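Long-range contact in shikimate dehydrogenase (NADP(+)) (Thermus thermophilus, PDB 1WXD), which catalyses the reversible NADPH-linked reduction of 3-dehydroshikimate to shikimate, a step in the biosynthesis of chorismate and the aromatic amino acids: residues E171-V176 and P197-A202. Residues are numbered along the deposited sequence; the frame is centred on the assembly and turned at random.
Sequences EARLLV and PEEGAA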
loop_
_atom_site.group_PDB
_atom_site.type_symbol
_atom_site.label_atom_id
_atom_site.label_comp_id
_atom_site.label_asym_id
_atom_site.label_seq_id
_atom_site.Cartn_x
_atom_site.Cartn_y
_atom_site.Cartn_z
ATOM N N GLU A 171 -16.401 25.200 -30.454
ATOM C CA GLU A 171 -15.170 25.917 -30.137
ATOM C C GLU A 171 -14.181 25.116 -29.293
ATOM O O GLU A 171 -13.077 25.579 -29.019
ATOM C CB GLU A 171 -15.520 27.236 -29.452
ATOM C CG GLU A 171 -16.524 28.037 -30.258
ATOM C CD GLU A 171 -16.903 29.353 -29.625
ATOM O OE1 GLU A 171 -15.987 30.154 -29.358
ATOM O OE2 GLU A 171 -18.109 29.594 -29.409
ATOM N N ALA A 172 -14.574 23.908 -28.898
ATOM C CA ALA A 172 -13.695 23.054 -28.102
ATOM C C ALA A 172 -12.710 22.355 -29.033
ATOM O O ALA A 172 -13.022 22.123 -30.200
ATOM C CB ALA A 172 -14.511 22.031 -27.337
ATOM N N ARG A 173 -11.522 22.030 -28.522
ATOM C CA ARG A 173 -10.508 21.344 -29.312
ATOM C C ARG A 173 -10.302 19.924 -28.810
ATOM O O ARG A 173 -9.699 19.094 -29.487
ATOM C CB ARG A 173 -9.186 22.127 -29.299
ATOM C CG ARG A 173 -9.006 23.013 -30.536
ATOM C CD ARG A 173 -10.366 23.464 -31.059
ATOM N NE ARG A 173 -10.317 24.217 -32.308
ATOM C CZ ARG A 173 -11.401 24.556 -32.998
ATOM N NH1 ARG A 173 -12.604 24.203 -32.557
ATOM N NH2 ARG A 173 -11.291 25.254 -34.121
ATOM N N LEU A 174 -10.805 19.656 -27.612
ATOM C CA LEU A 174 -10.725 18.327 -27.034
ATOM C C LEU A 174 -12.099 18.002 -26.468
ATOM O O LEU A 174 -12.607 18.717 -25.608
ATOM C CB LEU A 174 -9.670 18.259 -25.925
ATOM C CG LEU A 174 -9.657 16.941 -25.130
ATOM C CD1 LEU A 174 -9.536 15.759 -26.078
ATOM C CD2 LEU A 174 -8.510 16.947 -24.133
ATOM N N LEU A 175 -12.703 16.933 -26.974
ATOM C CA LEU A 175 -14.019 16.507 -26.525
ATOM C C LEU A 175 -13.938 15.149 -25.861
ATOM O O LEU A 175 -13.315 14.215 -26.386
ATOM C CB LEU A 175 -14.994 16.405 -27.702
ATOM C CG LEU A 175 -15.269 17.616 -28.593
ATOM C CD1 LEU A 175 -16.168 17.173 -29.740
ATOM C CD2 LEU A 175 -15.928 18.728 -27.797
ATOM N N VAL A 176 -14.579 15.032 -24.708
ATOM C CA VAL A 176 -14.589 13.762 -24.000
ATOM C C VAL A 176 -15.998 13.407 -23.570
ATOM O O VAL A 176 -16.673 14.185 -22.895
ATOM C CB VAL A 176 -13.714 13.794 -22.734
ATOM C CG1 VAL A 176 -13.637 12.400 -22.147
ATOM C CG2 VAL A 176 -12.324 14.308 -23.062
ATOM N N PRO A 197 -16.761 20.207 -33.550
ATOM C CA PRO A 197 -15.867 21.182 -34.175
ATOM C C PRO A 197 -15.295 20.515 -35.423
ATOM O O PRO A 197 -15.521 19.328 -35.651
ATOM C CB PRO A 197 -14.810 21.423 -33.098
ATOM C CG PRO A 197 -14.728 20.089 -32.419
ATOM C CD PRO A 197 -16.192 19.697 -32.291
ATOM N N GLU A 198 -14.562 21.260 -36.235
ATOM C CA GLU A 198 -14.006 20.666 -37.441
ATOM C C GLU A 198 -12.511 20.412 -37.320
ATOM O O GLU A 198 -11.836 20.089 -38.292
ATOM C CB GLU A 198 -14.337 21.546 -38.643
ATOM C CG GLU A 198 -15.805 21.431 -39.041
ATOM C CD GLU A 198 -16.227 22.446 -40.080
ATOM O OE1 GLU A 198 -15.520 22.591 -41.097
ATOM O OE2 GLU A 198 -17.278 23.089 -39.881
ATOM N N GLU A 199 -12.010 20.540 -36.098
ATOM C CA GLU A 199 -10.604 20.310 -35.803
ATOM C C GLU A 199 -10.494 20.002 -34.316
ATOM O O GLU A 199 -11.321 20.449 -33.519
ATOM C CB GLU A 199 -9.772 21.546 -36.168
ATOM C CG GLU A 199 -10.325 22.851 -35.623
ATOM C CD GLU A 199 -10.427 23.933 -36.689
ATOM O OE1 GLU A 199 -11.093 23.692 -37.720
ATOM O OE2 GLU A 199 -9.849 25.027 -36.495
ATOM N N GLY A 200 -9.484 19.221 -33.949
ATOM C CA GLY A 200 -9.299 18.864 -32.555
ATOM C C GLY A 200 -9.258 17.360 -32.375
ATOM O O GLY A 200 -8.876 16.632 -33.291
ATOM N N ALA A 201 -9.659 16.892 -31.198
ATOM C CA ALA A 201 -9.652 15.463 -30.912
ATOM C C ALA A 201 -10.870 15.070 -30.077
ATOM O O ALA A 201 -11.459 15.904 -29.387
ATOM C CB ALA A 201 -8.361 15.093 -30.177
ATOM N N ALA A 202 -11.242 13.796 -30.139
ATOM C CA ALA A 202 -12.393 13.309 -29.391
ATOM C C ALA A 202 -12.092 11.970 -28.739
ATOM O O ALA A 202 -11.562 11.065 -29.379
ATOM C CB ALA A 202 -13.596 13.182 -30.315
HETATM O O HOH W 1 -7.910 24.898 -33.623
#
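Neighbouring parallel strands of the Rossmann-type NADP-binding domain begin here, Leu174 pairing with Ala201 and Leu175 with Ala202. Ala201 binds with both backbone polar groups: its N gives a hydrogen bond to Arg173 O (2.8 Å), and its O takes one from Leu175 N (2.9 Å). Just ahead, Gly200 CA lies 3.1 Å from Arg173 O; a side chain would strike that oxygen, and the backbone angles of Gly200 would also press it against the preceding carbonyl oxygen. On one face of the sheet Leu174 CD1 lies 4.3 Å from Ala201 CB; on the other Leu175, its CG anti to the carbonyl carbon, meets Pro197 tip to tip, CD1 to CD. The proline ring, rigid and apolar, also lays its CB and CG against Ala172 O and so fills the gap between the two segments.

Before the strands, Arg173 points its CB away from the other segment, but a bend at chi2 (30°) brings the guanidinium back to it. There NH2 makes a salt bridge with Glu199 OE2 (2.8 Å), the two planar groups turned 54° apart and Glu199 CG lying over a guanidinium face. NH1 bonds to Ala172 O, which lies near the guanidinium plane, and to Arg170 O, while NE donates to a water, fixing the rotation of the group. A methionine in place of Arg173 would probably leave Glu199 without its countercharge and Ala172 O without this donor. Arginine suits this partly exposed place because its long chain can serve acid, carbonyl and water together.

Strand 119-122 lies beside 174-177, away from 201-204. Leu174 packs on Leu135 of helix 126-137, whereas Leu175 and Ala202 face helix 213-220 through Phe214 and Ala218, so helices cover both faces of the sheet.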